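Tapirin (Caldicellulosiruptor hydrothermalis, PDB 6N2C) binds cellulose and so is thought to let an extremely thermophilic bacterium adhere to it, through a C-terminal beta-helix domain that also holds a zinc ion. Local coordinates at residues Val202-Arg205 / Asn206-Ser209; Leu381-Asp384 / Gly385-Leu389; Ser421-Gln424 / Asn425-Ser428; Pro450-Ile453 / Glu454-Lys458. All coordinates share one frame; numbering follows the deposited sequence. Where two conformers were deposited one is given.

Overall arrangement
The four local contacts follow one another along the chain, three on one beta-helix solenoid and one on a helix beside it. Interaction 1 turns strand 200-203 into strand 206-209. Interaction 2 turns strand 380-384 into strand 388-391, which lies on the same parallel face as strand 200-203; the centres of interactions 1 and 2 are about 44 Å apart, on opposite sides of the chain's centre. Interaction 3 lies in the loop between strands 416-419 and 434-436, its centre about 13 Å from that of interaction 2. The chain then returns to helix 451-457, where the centre of interaction 4 is about 18 Å from that of interaction 1. Corners, end and flank of the elongated domain are thus each represented.

Interaction 1: Val202-Arg205 / Asn206-Ser209; sequences VTTR and NMYS
Met207 and Thr204 set their side chains at about a right angle to each other, the terminal methyl CE of Met207 lying 4.0 Å from CG2 of Thr204. CE reaches that place because CG of Met207 stands anti to its backbone N and the last torsion is nearly eclipsed (chi3 4°), which turns the methyl back toward the preceding strand. There CE also comes within 4.5 Å of CG1 of Val202, so one methyl adjoins both inward-facing residues of the first limb. The other branch of Thr204 has a different role: its OG1 lies 3.4 Å from the carbonyl O of Asn206, at best a weak hydrogen bond. Arg205 and Asn206 form the corner at which strand 200-203 gives way to strand 206-209, two faces of the parallel beta-helix. Ile227 of the adjacent strand 227-229 touches both Val202 and Met207, extending the apolar interior. At the bend the amide of Asn206 is held at both ends, OD1 by ND2 of Asn231 and ND2 by OG1 of Thr185, which fixes its rotation. The side chain of Val202 lies about 7 Å from that of the zinc ligand Glu551.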
ATOM      1  N   VAL A 202      -1.363 -15.497  -6.352  1.00 16.72           N
ATOM      2  CA  VAL A 202      -2.770 -15.285  -5.900  1.00 17.79           C
ATOM      3  C   VAL A 202      -3.433 -14.386  -6.941  1.00 16.67           C
ATOM      4  O   VAL A 202      -2.973 -13.289  -7.176  1.00 15.41           O
ATOM      5  CB  VAL A 202      -2.830 -14.617  -4.538  1.00 18.22           C
ATOM      6  CG1 VAL A 202      -4.266 -14.296  -4.123  1.00 18.15           C
ATOM      7  CG2 VAL A 202      -2.143 -15.444  -3.476  1.00 19.31           C
ATOM      8  N   THR A 203      -4.623 -14.805  -7.458  1.00 16.79           N
ATOM      9  CA  THR A 203      -5.505 -13.994  -8.262  1.00 16.37           C
ATOM     10  C   THR A 203      -6.802 -13.907  -7.464  1.00 19.42           C
ATOM     11  O   THR A 203      -7.381 -14.942  -7.163  1.00 18.14           O
ATOM     12  CB  THR A 203      -5.736 -14.593  -9.644  1.00 21.87           C
ATOM     13  OG1 THR A 203      -4.474 -14.871 -10.300  1.00 22.54           O
ATOM     14  CG2 THR A 203      -6.534 -13.631 -10.539  1.00 21.93           C
ATOM     15  N   THR A 204      -7.179 -12.699  -7.080  1.00 17.53           N
ATOM     16  CA  THR A 204      -8.355 -12.520  -6.233  1.00 17.39           C
ATOM     17  C   THR A 204      -9.119 -11.308  -6.549  1.00 16.84           C
ATOM     18  O   THR A 204      -8.693 -10.425  -7.329  1.00 15.52           O
ATOM     19  CB  THR A 204      -7.972 -12.613  -4.757  1.00 16.16           C
ATOM     20  OG1 THR A 204      -9.181 -12.786  -3.954  1.00 20.38           O
ATOM     21  CG2 THR A 204      -7.322 -11.297  -4.314  1.00 18.03           C
ATOM     22  N   ARG A 205     -10.308 -11.189  -5.946  1.00 16.78           N
ATOM     23  CA  ARG A 205     -11.032  -9.942  -5.981  1.00 16.56           C
ATOM     24  C   ARG A 205     -10.621  -9.215  -4.734  1.00 16.58           C
ATOM     25  O   ARG A 205      -9.617  -8.443  -4.798  1.00 15.91           O
ATOM     26  CB  ARG A 205     -12.566 -10.082  -6.067  1.00 21.86           C
ATOM     27  CG  ARG A 205     -13.088 -10.561  -7.367  1.00 26.94           C
ATOM     28  CD  ARG A 205     -14.597 -10.371  -7.366  1.00 33.54           C
ATOM     29  NE  ARG A 205     -15.044  -8.967  -7.287  1.00 36.66           N
ATOM     30  CZ  ARG A 205     -16.304  -8.585  -7.484  1.00 41.65           C
ATOM     31  NH1 ARG A 205     -17.284  -9.480  -7.698  1.00 42.34           N
ATOM     32  NH2 ARG A 205     -16.613  -7.299  -7.393  1.00 41.91           N
ATOM     33  N   ASN A 206     -11.254  -9.512  -3.594  1.00 13.37           N
ATOM     34  CA  ASN A 206     -10.862  -8.862  -2.319  1.00 13.99           C
ATOM     35  C   ASN A 206     -10.160  -9.754  -1.353  1.00 13.85           C
ATOM     36  O   ASN A 206     -10.425 -10.952  -1.315  1.00 14.10           O
ATOM     37  CB  ASN A 206     -12.076  -8.160  -1.761  1.00 13.98           C
ATOM     38  CG  ASN A 206     -12.592  -7.101  -2.735  1.00 14.22           C
ATOM     39  OD1 ASN A 206     -11.793  -6.358  -3.324  1.00 14.68           O
ATOM     40  ND2 ASN A 206     -13.944  -7.005  -2.947  1.00 14.59           N
ATOM     41  N   MET A 207      -9.273  -9.168  -0.490  1.00 12.22           N
ATOM     42  CA  MET A 207      -8.559  -9.949   0.496  1.00 13.75           C
ATOM     43  C   MET A 207      -8.474  -9.124   1.761  1.00 12.53           C
ATOM     44  O   MET A 207      -8.350  -7.889   1.687  1.00 13.66           O
ATOM     45  CB  MET A 207      -7.102 -10.250  -0.008  1.00 15.25           C
ATOM     46  CG  MET A 207      -6.201 -10.848   1.054  1.00 17.93           C
ATOM     47  SD  MET A 207      -4.543 -11.441   0.417  0.99 27.76           S
ATOM     48  CE  MET A 207      -4.808 -10.872  -1.276  1.00 19.09           C
ATOM     49  N   TYR A 208      -8.804  -9.760   2.884  1.00 13.89           N
ATOM     50  CA  TYR A 208      -8.760  -9.118   4.157  1.00 13.70           C
ATOM     51  C   TYR A 208      -7.928  -9.929   5.141  1.00 11.80           C
ATOM     52  O   TYR A 208      -8.008 -11.170   5.234  1.00 12.93           O
ATOM     53  CB  TYR A 208     -10.186  -8.976   4.775  1.00 13.56           C
ATOM     54  CG  TYR A 208     -10.248  -8.497   6.222  1.00 13.04           C
ATOM     55  CD1 TYR A 208     -10.143  -9.367   7.328  1.00 13.62           C
ATOM     56  CD2 TYR A 208     -10.496  -7.202   6.508  1.00 14.38           C
ATOM     57  CE1 TYR A 208     -10.135  -8.867   8.608  1.00 13.88           C
ATOM     58  CE2 TYR A 208     -10.522  -6.709   7.784  1.00 15.67           C
ATOM     59  CZ  TYR A 208     -10.374  -7.581   8.841  1.00 15.95           C
ATOM     60  OH  TYR A 208     -10.429  -7.109  10.143  1.00 17.13           O
ATOM     61  N   SER A 209      -7.139  -9.217   5.969  1.00 13.39           N
ATOM     62  CA  SER A 209      -6.519  -9.848   7.116  1.00 13.44           C
ATOM     63  C   SER A 209      -6.593  -8.882   8.252  1.00 14.68           C
ATOM     64  O   SER A 209      -6.542  -7.656   8.052  1.00 15.32           O
ATOM     65  CB  SER A 209      -5.048 -10.137   6.759  1.00 15.53           C
ATOM     66  OG  SER A 209      -4.461 -10.995   7.700  1.00 21.56           O
TER

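Interaction 2: Leu381-Asp384 / Gly385-Leu389; sequences LKID and GEVKL
Ile383 meets the far limb of its turn through two branches that part at CB. CG2, anti to the backbone N, points into the bend: it lies 3.5 Å from CG2 of Val387 and 3.8 Å from the carbonyl O of Gly385, and the side chains of Ile383 and Val387 cross at about a right angle. The other branch runs through CG1, and an extended second torsion (chi2 172°) carries its end away to CD1. This methyl of Ile383 meets CD1 of Leu389 tip to tip at 3.9 Å, in the one of two Leu389 conformers described here. Ile383 thereby bridges strand 380-384 and strand 388-391, successive faces of a beta-helix coil joined by a tight corner. Ile362 of strand 359-363 touches both Val387 and Leu389 from the neighbouring coil. The corner itself contains an inverse gamma turn centred on Glu386, with a weak bond of 2.8 Å from Val387 N to Gly385 O. Gly385 has a positive phi (93°) at which a CB would collide with the carbonyl O of Asp384, so the backbone calls for a residue without a side chain. CG1 of Val387 lies 3.7 Å from that carbonyl O of Asp384. The carboxylates turn to the next coil: Asp384 OD1 accepts from Asn404 ND2, while Glu386 OE2 takes the backbone N-H groups of Asn406 and Ser407.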
ATOM      1  N   LEU A 381      13.223  25.935   5.600  1.00 21.33           N
ATOM      2  CA  LEU A 381      14.113  25.371   4.582  1.00 18.87           C
ATOM      3  C   LEU A 381      15.501  25.268   5.170  1.00 21.36           C
ATOM      4  O   LEU A 381      16.027  26.288   5.630  1.00 19.09           O
ATOM      5  CB  LEU A 381      14.193  26.260   3.407  1.00 20.40           C
ATOM      6  CG  LEU A 381      15.135  25.857   2.233  1.00 21.53           C
ATOM      7  CD1 LEU A 381      14.707  24.531   1.697  1.00 21.34           C
ATOM      8  CD2 LEU A 381      15.113  26.842   1.117  1.00 23.03           C
ATOM      9  N   LYS A 382      16.095  24.060   5.171  1.00 18.50           N
ATOM     10  CA  LYS A 382      17.492  23.850   5.585  1.00 20.92           C
ATOM     11  C   LYS A 382      18.267  23.292   4.426  1.00 19.82           C
ATOM     12  O   LYS A 382      17.854  22.304   3.833  1.00 22.61           O
ATOM     13  CB  LYS A 382      17.620  22.894   6.778  1.00 22.21           C
ATOM     14  CG  LYS A 382      19.051  22.639   7.232  1.00 25.40           C
ATOM     15  CD  LYS A 382      19.039  21.761   8.470  1.00 28.12           C
ATOM     16  CE  LYS A 382      20.414  21.428   8.979  1.00 31.75           C
ATOM     17  NZ  LYS A 382      21.275  22.601   9.447  1.00 33.65           N
ATOM     18  N   ILE A 383      19.345  23.980   4.027  1.00 20.58           N
ATOM     19  CA  ILE A 383      20.271  23.554   2.985  1.00 22.31           C
ATOM     20  C   ILE A 383      21.666  23.475   3.681  1.00 24.22           C
ATOM     21  O   ILE A 383      22.092  24.440   4.343  1.00 21.53           O
ATOM     22  CB  ILE A 383      20.291  24.544   1.843  1.00 24.31           C
ATOM     23  CG1 ILE A 383      18.981  24.454   1.058  1.00 24.47           C
ATOM     24  CG2 ILE A 383      21.443  24.244   0.896  1.00 26.44           C
ATOM     25  CD1 ILE A 383      18.838  25.521   0.044  1.00 26.47           C
ATOM     26  N   ASP A 384      22.270  22.272   3.656  1.00 23.49           N
ATOM     27  CA  ASP A 384      23.593  22.042   4.182  1.00 22.41           C
ATOM     28  C   ASP A 384      24.416  21.466   3.056  1.00 25.39           C
ATOM     29  O   ASP A 384      24.150  20.342   2.543  1.00 23.49           O
ATOM     30  CB  ASP A 384      23.511  21.166   5.434  1.00 23.04           C
ATOM     31  CG  ASP A 384      24.870  20.776   5.972  1.00 29.22           C
ATOM     32  OD1 ASP A 384      25.834  21.375   5.555  1.00 31.18           O
ATOM     33  OD2 ASP A 384      24.895  19.859   6.796  1.00 34.14           O
ATOM     34  N   GLY A 385      25.405  22.213   2.613  1.00 25.92           N
ATOM     35  CA  GLY A 385      26.245  21.799   1.505  1.00 26.42           C
ATOM     36  C   GLY A 385      25.856  22.246   0.146  1.00 26.95           C
ATOM     37  O   GLY A 385      24.878  22.983  -0.009  1.00 24.19           O
ATOM     38  N   GLU A 386      26.600  21.778  -0.860  1.00 22.89           N
ATOM     39  CA  GLU A 386      26.447  22.230  -2.225  1.00 24.45           C
ATOM     40  C   GLU A 386      25.434  21.300  -2.814  1.00 25.12           C
ATOM     41  O   GLU A 386      25.688  20.530  -3.744  1.00 25.09           O
ATOM     42  CB  GLU A 386      27.777  22.233  -3.001  1.00 28.95           C
ATOM     43  CG  GLU A 386      28.825  23.253  -2.383  1.00 28.34           C
ATOM     44  CD  GLU A 386      28.490  24.732  -2.634  1.00 34.83           C
ATOM     45  OE1 GLU A 386      27.656  25.038  -3.531  1.00 37.59           O
ATOM     46  OE2 GLU A 386      29.013  25.645  -1.903  1.00 36.02           O
ATOM     47  N   VAL A 387      24.199  21.463  -2.313  1.00 23.85           N
ATOM     48  CA  VAL A 387      23.072  20.679  -2.855  1.00 22.81           C
ATOM     49  C   VAL A 387      22.824  20.932  -4.354  1.00 23.06           C
ATOM     50  O   VAL A 387      23.223  21.924  -4.920  1.00 22.98           O
ATOM     51  CB  VAL A 387      21.792  20.915  -1.984  1.00 20.04           C
ATOM     52  CG1 VAL A 387      22.069  20.534  -0.543  1.00 21.32           C
ATOM     53  CG2 VAL A 387      21.279  22.336  -2.080  1.00 22.03           C
ATOM     54  N   LYS A 388      22.099  20.015  -5.003  1.00 21.78           N
ATOM     55  CA  LYS A 388      21.704  20.172  -6.333  1.00 22.26           C
ATOM     56  C   LYS A 388      20.203  20.449  -6.399  1.00 27.87           C
ATOM     57  O   LYS A 388      19.397  19.492  -6.247  1.00 25.83           O
ATOM     58  CB  LYS A 388      21.998  18.947  -7.125  1.00 27.29           C
ATOM     59  CG  LYS A 388      23.494  18.736  -7.342  1.00 33.33           C
ATOM     60  CD  LYS A 388      23.686  17.536  -8.263  1.00 42.61           C
ATOM     61  CE  LYS A 388      24.887  16.697  -7.876  1.00 50.63           C
ATOM     62  NZ  LYS A 388      26.111  17.536  -7.955  1.00 54.80           N
ATOM     63  N   LEU A 389      19.835  21.707  -6.631  0.61 24.60           N
ATOM     64  CA  LEU A 389      18.428  22.125  -6.686  0.61 27.00           C
ATOM     65  C   LEU A 389      18.193  22.770  -8.016  0.61 28.39           C
ATOM     66  O   LEU A 389      18.962  23.648  -8.422  0.61 34.15           O
ATOM     67  CB  LEU A 389      18.104  23.171  -5.654  0.61 29.46           C
ATOM     68  CG  LEU A 389      18.245  22.927  -4.185  0.61 28.41           C
ATOM     69  CD1 LEU A 389      17.697  24.148  -3.462  0.61 29.93           C
ATOM     70  CD2 LEU A 389      17.443  21.663  -3.866  0.61 35.30           C
TER

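Interaction 3: Ser421-Gln424 / Asn425-Ser428; sequences SIPQ and NIPS
Between Pro423 and Ile426 the backbone reverses through Gln424 and Asn425, the latter with a positive phi (58°), and brings the CA atoms of Pro423 and Ile426 to 6.8 Å. A water closes the turn in place of a direct bond: it donates to the carbonyl O of Pro423 at 2.7 Å and accepts from the N-H of Ile426 at 3.2 Å. The side chain of Ile426 crosses the mouth of this turn. Its CG1 lies beside the backbone N and the chain continues extended (chi2 166°), which carries CD1 back over the first limb. That methyl of Ile426 sits 3.5 Å from CG2 of Ile422, tighter than usual van der Waals contact, the two isoleucines crossing at about a right angle. CD1 of Ile426 also touches the proline ring, 3.8 Å from CD of Pro423, and lies 3.2 Å from the carbonyl O of the same proline. Phe434 and Arg431 touch both isoleucines, and Ile402 of strand 400-403 meets Ile426. If an alanine stood at Ile426, Ile422 CG2 and the Pro423 ring would probably lose their shared methyl partner, leaving a gap beside Phe434 and Ile402. Gln424 and Asn425, at the outer end of the bend, are exposed. Strands 400-403 and 434-436 are outermost on their respective faces, and Ile422 N donates to OE1 of Gln436 on the latter, an arrangement consistent with a loop of the last coil closing the end of a beta-helix.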
ATOM      1  N   SER A 421      12.299  36.272   5.420  1.00 22.22           N
ATOM      2  CA  SER A 421      13.531  36.932   5.883  1.00 21.24           C
ATOM      3  C   SER A 421      14.676  36.318   5.077  1.00 24.00           C
ATOM      4  O   SER A 421      14.926  35.093   5.131  1.00 22.89           O
ATOM      5  CB  SER A 421      13.746  36.740   7.350  1.00 24.19           C
ATOM      6  OG  SER A 421      14.878  37.461   7.826  1.00 26.75           O
ATOM      7  N   ILE A 422      15.299  37.141   4.272  1.00 22.02           N
ATOM      8  CA  ILE A 422      16.515  36.724   3.569  1.00 23.48           C
ATOM      9  C   ILE A 422      17.657  36.430   4.591  1.00 24.31           C
ATOM     10  O   ILE A 422      17.978  37.289   5.438  1.00 25.60           O
ATOM     11  CB  ILE A 422      16.943  37.786   2.573  1.00 23.83           C
ATOM     12  CG1 ILE A 422      15.877  37.911   1.457  1.00 25.79           C
ATOM     13  CG2 ILE A 422      18.236  37.358   1.854  1.00 24.62           C
ATOM     14  CD1 ILE A 422      16.156  39.036   0.476  1.00 24.68           C
ATOM     15  N   PRO A 423      18.234  35.207   4.526  1.00 21.27           N
ATOM     16  CA  PRO A 423      19.255  34.826   5.539  1.00 23.20           C
ATOM     17  C   PRO A 423      20.591  35.458   5.214  1.00 21.14           C
ATOM     18  O   PRO A 423      20.788  35.965   4.119  1.00 21.77           O
ATOM     19  CB  PRO A 423      19.316  33.317   5.430  1.00 21.23           C
ATOM     20  CG  PRO A 423      18.920  33.009   4.016  1.00 21.00           C
ATOM     21  CD  PRO A 423      17.936  34.076   3.616  1.00 21.54           C
ATOM     22  N   GLN A 424      21.413  35.589   6.270  1.00 21.84           N
ATOM     23  CA  GLN A 424      22.699  36.258   6.153  1.00 22.53           C
ATOM     24  C   GLN A 424      23.681  35.303   5.423  1.00 22.82           C
ATOM     25  O   GLN A 424      23.502  34.084   5.381  1.00 22.52           O
ATOM     26  CB  GLN A 424      23.268  36.513   7.562  1.00 23.81           C
ATOM     27  CG  GLN A 424      22.562  37.526   8.428  1.00 28.71           C
ATOM     28  CD  GLN A 424      23.040  37.451   9.923  1.00 34.86           C
ATOM     29  OE1 GLN A 424      24.157  36.996  10.236  1.00 30.57           O
ATOM     30  NE2 GLN A 424      22.189  37.937  10.825  1.00 37.82           N
ATOM     31  N   ASN A 425      24.786  35.877   4.979  1.00 22.20           N
ATOM     32  CA  ASN A 425      25.966  35.159   4.462  1.00 23.13           C
ATOM     33  C   ASN A 425      25.628  34.227   3.226  1.00 25.33           C
ATOM     34  O   ASN A 425      26.235  33.165   3.051  1.00 23.87           O
ATOM     35  CB  ASN A 425      26.597  34.324   5.551  1.00 23.84           C
ATOM     36  CG  ASN A 425      27.036  35.153   6.759  1.00 22.50           C
ATOM     37  OD1 ASN A 425      27.404  36.302   6.616  1.00 26.10           O
ATOM     38  ND2 ASN A 425      26.864  34.582   7.941  1.00 24.35           N
ATOM     39  N   ILE A 426      24.674  34.652   2.423  1.00 22.43           N
ATOM     40  CA  ILE A 426      24.335  33.912   1.152  1.00 22.30           C
ATOM     41  C   ILE A 426      25.523  34.127   0.167  1.00 24.16           C
ATOM     42  O   ILE A 426      25.999  35.238   0.037  1.00 25.27           O
ATOM     43  CB  ILE A 426      23.104  34.438   0.520  1.00 23.13           C
ATOM     44  CG1 ILE A 426      21.896  34.171   1.469  1.00 25.77           C
ATOM     45  CG2 ILE A 426      22.849  33.717  -0.820  1.00 24.10           C
ATOM     46  CD1 ILE A 426      20.635  34.948   1.121  1.00 27.85           C
ATOM     47  N   PRO A 427      25.958  33.058  -0.548  1.00 26.46           N
ATOM     48  CA  PRO A 427      26.988  33.291  -1.558  1.00 27.85           C
ATOM     49  C   PRO A 427      26.567  34.277  -2.629  1.00 26.53           C
ATOM     50  O   PRO A 427      25.454  34.237  -3.102  1.00 26.48           O
ATOM     51  CB  PRO A 427      27.175  31.901  -2.223  1.00 28.66           C
ATOM     52  CG  PRO A 427      26.759  30.928  -1.200  1.00 27.21           C
ATOM     53  CD  PRO A 427      25.661  31.626  -0.380  1.00 27.69           C
ATOM     54  N   SER A 428      27.494  35.143  -3.056  1.00 23.11           N
ATOM     55  CA  SER A 428      27.093  36.238  -3.902  1.00 22.14           C
ATOM     56  C   SER A 428      26.451  35.782  -5.206  1.00 22.61           C
ATOM     57  O   SER A 428      25.625  36.514  -5.761  1.00 26.33           O
ATOM     58  CB  SER A 428      28.308  37.157  -4.201  1.00 28.43           C
ATOM     59  OG  SER A 428      29.329  36.386  -4.846  1.00 31.14           O
TER
HETATM   60  O   HOH W   1      22.646  37.098   2.531  0.88 32.73           O

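Interaction 4: Pro450-Ile453 / Glu454-Lys458; sequences PAII and EEIKK
Ile453 and Lys457, one helical turn apart, are brought together by torsions that place CG2 of the isoleucine anti to its backbone N and bend the lysine chain at chi3 (77°). CD of Lys457 consequently lies 3.6 Å from CG2 of Ile453, while the lysine NZ continues to a salt bridge with Asp277. Ile452 and Ile456 make a looser pair, CG1 of Ile452 4.1 Å from CD1 of Ile456. Beneath these side chains run four backbone bonds of the alpha-helical i to i+4 pattern. The first joins Glu454 N to the carbonyl O of Pro450, the N-cap residue, at 3.2 Å; the last joins Lys457 N to Ile453 O at 3.0 Å. Helix 451-457 rests on the beta-helix, where Ile453 touches Leu273, Phe275 and Tyr254, and Ile452 touches Leu252. On another side Glu455 bends at chi2 (-62°), so that its CG passes 3.4 Å from the carbonyl O of Ala451 and its carboxylate turns toward Lys458. In the Lys458 conformer described, NZ donates to OE1 of Glu455 at 3.0 Å from the syn side, close to the carboxylate plane. With a glutamine at Glu455 the negative charge is gone, and the Lys458 ammonium would probably be left without its salt-bridge mate. OE1 of Glu454 is hydrogen-bonded to the hydroxyl of Tyr172. Apolar residues thus face the solenoid, while Lys457 and Lys458, near the helix's C-terminal end, would probably be stabilised by their acidic partners and by the partial negative charge of the terminal carbonyls.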
ATOM      1  N   PRO A 450     -10.452   9.688   2.341  1.00 19.70           N
ATOM      2  CA  PRO A 450     -11.506   9.066   1.574  1.00 18.98           C
ATOM      3  C   PRO A 450     -12.489   8.353   2.496  1.00 17.65           C
ATOM      4  O   PRO A 450     -12.121   7.748   3.489  1.00 17.63           O
ATOM      5  CB  PRO A 450     -10.765   8.064   0.703  1.00 19.20           C
ATOM      6  CG  PRO A 450      -9.440   8.715   0.463  1.00 17.73           C
ATOM      7  CD  PRO A 450      -9.155   9.176   1.886  1.00 19.10           C
ATOM      8  N   ALA A 451     -13.757   8.439   2.108  1.00 18.77           N
ATOM      9  CA  ALA A 451     -14.838   7.849   2.867  1.00 20.43           C
ATOM     10  C   ALA A 451     -14.669   6.370   3.034  1.00 18.01           C
ATOM     11  O   ALA A 451     -14.893   5.877   4.122  1.00 18.39           O
ATOM     12  CB  ALA A 451     -16.190   8.121   2.211  1.00 23.25           C
ATOM     13  N   ILE A 452     -14.178   5.722   2.009  1.00 17.34           N
ATOM     14  CA  ILE A 452     -13.937   4.279   2.094  1.00 18.28           C
ATOM     15  C   ILE A 452     -12.971   3.940   3.222  1.00 19.56           C
ATOM     16  O   ILE A 452     -13.159   2.931   3.931  1.00 16.77           O
ATOM     17  CB  ILE A 452     -13.542   3.655   0.747  1.00 18.40           C
ATOM     18  CG1 ILE A 452     -13.636   2.165   0.714  1.00 19.59           C
ATOM     19  CG2 ILE A 452     -12.111   4.046   0.383  1.00 17.77           C
ATOM     20  CD1 ILE A 452     -14.985   1.584   0.978  1.00 21.23           C
ATOM     21  N   ILE A 453     -11.921   4.753   3.428  1.00 17.43           N
ATOM     22  CA  ILE A 453     -10.980   4.502   4.501  1.00 19.54           C
ATOM     23  C   ILE A 453     -11.585   4.760   5.866  1.00 19.95           C
ATOM     24  O   ILE A 453     -11.374   3.982   6.809  1.00 20.59           O
ATOM     25  CB  ILE A 453      -9.683   5.386   4.335  1.00 21.14           C
ATOM     26  CG1 ILE A 453      -8.999   5.080   3.006  1.00 21.09           C
ATOM     27  CG2 ILE A 453      -8.788   5.292   5.580  1.00 18.05           C
ATOM     28  CD1 ILE A 453      -8.404   3.696   2.838  1.00 22.00           C
ATOM     29  N   GLU A 454     -12.388   5.829   5.990  1.00 18.48           N
ATOM     30  CA  GLU A 454     -13.120   6.097   7.193  1.00 21.42           C
ATOM     31  C   GLU A 454     -13.950   4.898   7.595  1.00 18.31           C
ATOM     32  O   GLU A 454     -13.905   4.485   8.803  1.00 19.48           O
ATOM     33  CB  GLU A 454     -14.021   7.312   7.064  1.00 26.40           C
ATOM     34  CG  GLU A 454     -13.264   8.589   7.006  1.00 35.22           C
ATOM     35  CD  GLU A 454     -14.163   9.819   6.712  1.00 40.80           C
ATOM     36  OE1 GLU A 454     -15.442   9.683   6.696  1.00 36.45           O
ATOM     37  OE2 GLU A 454     -13.544  10.883   6.386  1.00 36.10           O
ATOM     38  N   GLU A 455     -14.622   4.324   6.625  1.00 19.06           N
ATOM     39  CA  GLU A 455     -15.548   3.187   6.935  1.00 19.41           C
ATOM     40  C   GLU A 455     -14.765   1.936   7.293  1.00 21.13           C
ATOM     41  O   GLU A 455     -15.105   1.232   8.245  1.00 21.03           O
ATOM     42  CB  GLU A 455     -16.509   2.919   5.794  1.00 22.06           C
ATOM     43  CG  GLU A 455     -17.413   4.078   5.448  1.00 27.69           C
ATOM     44  CD  GLU A 455     -18.327   4.435   6.669  1.00 34.97           C
ATOM     45  OE1 GLU A 455     -18.343   5.626   7.104  1.00 48.96           O
ATOM     46  OE2 GLU A 455     -18.832   3.469   7.252  1.00 35.23           O
ATOM     47  N   ILE A 456     -13.666   1.659   6.592  1.00 21.56           N
ATOM     48  CA  ILE A 456     -12.835   0.486   6.935  1.00 20.68           C
ATOM     49  C   ILE A 456     -12.283   0.568   8.348  1.00 20.55           C
ATOM     50  O   ILE A 456     -12.093  -0.427   9.052  1.00 18.22           O
ATOM     51  CB  ILE A 456     -11.733   0.362   5.887  1.00 23.00           C
ATOM     52  CG1 ILE A 456     -12.353  -0.289   4.640  1.00 24.04           C
ATOM     53  CG2 ILE A 456     -10.535  -0.439   6.387  1.00 27.34           C
ATOM     54  CD1 ILE A 456     -11.413   0.022   3.458  1.00 27.74           C
ATOM     55  N   LYS A 457     -11.952   1.790   8.787  1.00 20.14           N
ATOM     56  CA  LYS A 457     -11.346   1.953  10.065  1.00 22.00           C
ATOM     57  C   LYS A 457     -12.322   1.938  11.204  1.00 24.97           C
ATOM     58  O   LYS A 457     -11.875   1.824  12.356  1.00 26.54           O
ATOM     59  CB  LYS A 457     -10.533   3.278  10.076  1.00 21.18           C
ATOM     60  CG  LYS A 457      -9.240   3.149   9.282  1.00 22.48           C
ATOM     61  CD  LYS A 457      -8.420   4.469   9.077  1.00 25.87           C
ATOM     62  CE  LYS A 457      -7.649   4.871  10.288  1.00 27.61           C
ATOM     63  NZ  LYS A 457      -6.812   6.116  10.062  1.00 24.46           N
ATOM     64  N   LYS A 458     -13.610   2.081  10.922  0.55 25.90           N
ATOM     65  CA  LYS A 458     -14.635   2.047  11.973  0.55 31.47           C
ATOM     66  C   LYS A 458     -14.745   0.649  12.515  0.55 29.72           C
ATOM     67  O   LYS A 458     -14.482  -0.336  11.803  0.55 26.48           O
ATOM     68  CB  LYS A 458     -16.021   2.490  11.475  0.55 33.94           C
ATOM     69  CG  LYS A 458     -16.205   3.974  11.321  0.55 38.17           C
ATOM     70  CD  LYS A 458     -17.577   4.320  10.734  0.55 38.72           C
ATOM     71  CE  LYS A 458     -17.527   5.742  10.186  0.55 41.00           C
ATOM     72  NZ  LYS A 458     -18.866   6.323   9.973  0.55 42.89           N
TER